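Local coordinates for protein Non-sulfated chondroitin lyase E66 (Autographa californica nucleopolyhedrovirus, PDB 3VSN) that cleaves chondroitin as a polysaccharide lyase of the virus envelope, is essential for oral infectivity, and may digest the chondroitin sulfate barrier of the host midgut's peritrophic matrix, at residues Asp609-Phe614 with Gly642-Asn647. Numbering follows the deposited sequence.
Sequences DTTIPF and GFKLNN. With GOL (glycerol), chain B.
Ile612 and Phe643 face each other as an antiparallel hydrogen-bonded pair: Ile612 N donates to Phe643 O at 2.9 Å, within the carbonyl plane, and Phe643 N returns a bond to Ile612 O. A third backbone bond, Leu645 N to Thr610 O, extends this ladder just beyond the first strand, and the two short strands run in nearly opposed directions. The tight part lies around Gly642, beside Pro613, which holds the N-cap position of helix 614-623. Gly642 CA stands 3.7 Å over the centroid of the Phe614 ring, only 3° off the ring normal, a CH-pi contact. The same ring turns its edge toward the face of Phe643 in an offset edge-to-face pair, planes at 81°. Here Phe614 CE1 comes to 3.5 Å from Phe643 CE2. On the buried face, Ile612 CG2 reaches the edge of the Phe643 ring and lies 3.9 Å from Phe643 CB; Ile617 of the following helix and residues of strand 654-658 back this layer. The opposite face is looser and polar. Thr611 CG2 touches Lys644 CB, and the lysine, extended as far as chi3 and bent at chi4 (71°), runs beside Thr610. There Lys644 NZ at 3.1 Å and Thr610 OG1 at 3.3 Å both reach glycerol O1 in weak hydrogen bonds; this glycerol, probably from the crystallisation liquor, is consistent with a side accessible to small solutes. Away from the catalytic residues, the pair joins edge strand 611-613 to central strand 642-645 of a small three-stranded antiparallel sheet, completed by 636-639, in the C-terminal beta region.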
ATOM      1  N   ASP A 609      -2.530   5.373 -25.943  1.00 14.96           N
ATOM      2  CA  ASP A 609      -3.366   5.393 -27.140  1.00 15.29           C
ATOM      3  C   ASP A 609      -4.672   4.642 -26.892  1.00 14.61           C
ATOM      4  O   ASP A 609      -4.672   3.555 -26.306  1.00 14.16           O
ATOM      5  CB  ASP A 609      -2.629   4.752 -28.319  1.00 16.42           C
ATOM      6  CG  ASP A 609      -1.450   5.584 -28.808  1.00 17.83           C
ATOM      7  OD1 ASP A 609      -1.114   6.610 -28.179  1.00 19.16           O
ATOM      8  OD2 ASP A 609      -0.853   5.210 -29.835  1.00 18.65           O
ATOM      9  N   THR A 610      -5.781   5.227 -27.332  1.00 14.12           N
ATOM     10  CA  THR A 610      -7.088   4.578 -27.203  1.00 13.88           C
ATOM     11  C   THR A 610      -7.459   3.836 -28.489  1.00 13.55           C
ATOM     12  O   THR A 610      -8.523   3.223 -28.580  1.00 13.25           O
ATOM     13  CB  THR A 610      -8.191   5.583 -26.821  1.00 14.10           C
ATOM     14  OG1 THR A 610      -8.238   6.626 -27.800  1.00 14.17           O
ATOM     15  CG2 THR A 610      -7.906   6.190 -25.445  1.00 14.13           C
ATOM     16  N   THR A 611      -6.567   3.902 -29.478  1.00 13.36           N
ATOM     17  CA  THR A 611      -6.682   3.094 -30.690  1.00 13.47           C
ATOM     18  C   THR A 611      -5.423   2.246 -30.876  1.00 13.34           C
ATOM     19  O   THR A 611      -4.334   2.651 -30.459  1.00 13.54           O
ATOM     20  CB  THR A 611      -6.924   3.954 -31.949  1.00 13.82           C
ATOM     21  OG1 THR A 611      -5.839   4.873 -32.120  1.00 14.33           O
ATOM     22  CG2 THR A 611      -8.242   4.726 -31.846  1.00 13.54           C
ATOM     23  N   ILE A 612      -5.588   1.066 -31.472  1.00 13.06           N
ATOM     24  CA  ILE A 612      -4.477   0.158 -31.788  1.00 12.82           C
ATOM     25  C   ILE A 612      -4.573  -0.262 -33.259  1.00 12.71           C
ATOM     26  O   ILE A 612      -5.623  -0.738 -33.695  1.00 12.74           O
ATOM     27  CB  ILE A 612      -4.456  -1.086 -30.856  1.00 12.62           C
ATOM     28  CG1 ILE A 612      -3.228  -1.968 -31.132  1.00 12.51           C
ATOM     29  CG2 ILE A 612      -5.747  -1.900 -30.970  1.00 12.60           C
ATOM     30  CD1 ILE A 612      -3.023  -3.074 -30.111  1.00 12.43           C
ATOM     31  N   PRO A 613      -3.488  -0.069 -34.036  1.00 12.65           N
ATOM     32  CA  PRO A 613      -3.523  -0.449 -35.451  1.00 12.68           C
ATOM     33  C   PRO A 613      -3.523  -1.962 -35.659  1.00 12.72           C
ATOM     34  O   PRO A 613      -2.936  -2.697 -34.853  1.00 12.47           O
ATOM     35  CB  PRO A 613      -2.226   0.156 -36.013  1.00 12.75           C
ATOM     36  CG  PRO A 613      -1.794   1.178 -35.012  1.00 12.73           C
ATOM     37  CD  PRO A 613      -2.230   0.615 -33.692  1.00 12.69           C
ATOM     38  N   PHE A 614      -4.173  -2.413 -36.736  1.00 12.85           N
ATOM     39  CA  PHE A 614      -4.147  -3.826 -37.123  1.00 13.10           C
ATOM     40  C   PHE A 614      -2.706  -4.322 -37.225  1.00 13.03           C
ATOM     41  O   PHE A 614      -2.407  -5.451 -36.829  1.00 12.86           O
ATOM     42  CB  PHE A 614      -4.833  -4.066 -38.479  1.00 13.50           C
ATOM     43  CG  PHE A 614      -6.327  -3.871 -38.473  1.00 14.04           C
ATOM     44  CD1 PHE A 614      -7.146  -4.575 -37.593  1.00 14.36           C
ATOM     45  CD2 PHE A 614      -6.924  -3.015 -39.394  1.00 14.33           C
ATOM     46  CE1 PHE A 614      -8.526  -4.394 -37.609  1.00 14.62           C
ATOM     47  CE2 PHE A 614      -8.303  -2.832 -39.414  1.00 14.48           C
ATOM     48  CZ  PHE A 614      -9.103  -3.522 -38.520  1.00 14.52           C
ATOM     49  N   GLY A 642      -7.738  -0.094 -37.422  1.00 15.27           N
ATOM     50  CA  GLY A 642      -7.492  -0.851 -36.202  1.00 14.87           C
ATOM     51  C   GLY A 642      -8.714  -0.894 -35.309  1.00 14.69           C
ATOM     52  O   GLY A 642      -9.842  -0.951 -35.802  1.00 14.57           O
ATOM     53  N   PHE A 643      -8.485  -0.865 -33.998  1.00 14.24           N
ATOM     54  CA  PHE A 643      -9.562  -0.918 -33.013  1.00 14.22           C
ATOM     55  C   PHE A 643      -9.492   0.264 -32.059  1.00 14.16           C
ATOM     56  O   PHE A 643      -8.419   0.796 -31.796  1.00 14.20           O
ATOM     57  CB  PHE A 643      -9.488  -2.205 -32.191  1.00 14.10           C
ATOM     58  CG  PHE A 643      -9.628  -3.455 -33.001  1.00 14.09           C
ATOM     59  CD1 PHE A 643     -10.882  -4.012 -33.237  1.00 14.00           C
ATOM     60  CD2 PHE A 643      -8.498  -4.096 -33.507  1.00 13.89           C
ATOM     61  CE1 PHE A 643     -11.008  -5.175 -33.980  1.00 14.13           C
ATOM     62  CE2 PHE A 643      -8.621  -5.257 -34.248  1.00 14.09           C
ATOM     63  CZ  PHE A 643      -9.878  -5.799 -34.486  1.00 14.12           C
ATOM     64  N   LYS A 644     -10.647   0.646 -31.530  1.00 14.02           N
ATOM     65  CA  LYS A 644     -10.749   1.716 -30.554  1.00 14.03           C
ATOM     66  C   LYS A 644     -11.425   1.148 -29.314  1.00 13.75           C
ATOM     67  O   LYS A 644     -12.360   0.365 -29.428  1.00 13.48           O
ATOM     68  CB  LYS A 644     -11.567   2.863 -31.140  1.00 14.45           C
ATOM     69  CG  LYS A 644     -11.790   4.057 -30.229  1.00 15.09           C
ATOM     70  CD  LYS A 644     -12.511   5.155 -30.998  1.00 16.04           C
ATOM     71  CE  LYS A 644     -12.993   6.272 -30.092  1.00 16.74           C
ATOM     72  NZ  LYS A 644     -11.844   7.073 -29.586  1.00 17.70           N
ATOM     73  N   LEU A 645     -10.953   1.546 -28.135  1.00 13.61           N
ATOM     74  CA  LEU A 645     -11.533   1.080 -26.874  1.00 13.71           C
ATOM     75  C   LEU A 645     -13.010   1.455 -26.752  1.00 14.17           C
ATOM     76  O   LEU A 645     -13.395   2.578 -27.081  1.00 14.02           O
ATOM     77  CB  LEU A 645     -10.760   1.660 -25.686  1.00 13.43           C
ATOM     78  CG  LEU A 645      -9.307   1.208 -25.494  1.00 13.32           C
ATOM     79  CD1 LEU A 645      -8.633   2.062 -24.431  1.00 13.16           C
ATOM     80  CD2 LEU A 645      -9.217  -0.272 -25.137  1.00 13.20           C
ATOM     81  N   ASN A 646     -13.830   0.512 -26.285  1.00 14.76           N
ATOM     82  CA  ASN A 646     -15.241   0.787 -25.995  1.00 15.50           C
ATOM     83  C   ASN A 646     -15.384   1.878 -24.938  1.00 16.00           C
ATOM     84  O   ASN A 646     -16.262   2.729 -25.032  1.00 15.99           O
ATOM     85  CB  ASN A 646     -15.974  -0.479 -25.528  1.00 15.69           C
ATOM     86  CG  ASN A 646     -16.207  -1.481 -26.648  1.00 15.90           C
ATOM     87  OD1 ASN A 646     -16.034  -1.172 -27.826  1.00 16.18           O
ATOM     88  ND2 ASN A 646     -16.610  -2.692 -26.278  1.00 15.82           N
ATOM     89  N   ASN A 647     -14.507   1.842 -23.935  1.00 16.74           N
ATOM     90  CA  ASN A 647     -14.536   2.797 -22.832  1.00 17.63           C
ATOM     91  C   ASN A 647     -13.145   2.944 -22.234  1.00 17.71           C
ATOM     92  O   ASN A 647     -12.605   1.997 -21.666  1.00 17.40           O
ATOM     93  CB  ASN A 647     -15.536   2.342 -21.756  1.00 18.43           C
ATOM     94  CG  ASN A 647     -15.688   3.348 -20.622  1.00 19.26           C
ATOM     95  OD1 ASN A 647     -15.112   4.436 -20.654  1.00 19.75           O
ATOM     96  ND2 ASN A 647     -16.475   2.983 -19.611  1.00 20.27           N
TER
HETATM   97  C1  GOL B 826     -12.390   7.897 -26.241  1.00 42.48           C
HETATM   98  O1  GOL B 826     -10.997   7.974 -26.706  1.00 42.78           O
HETATM   99  C2  GOL B 826     -12.596   6.521 -25.569  1.00 41.17           C
HETATM  100  O2  GOL B 826     -12.062   5.464 -26.400  1.00 41.94           O
HETATM  101  C3  GOL B 826     -14.088   6.291 -25.317  1.00 40.84           C
HETATM  102  O3  GOL B 826     -14.355   6.343 -23.906  1.00 38.84           O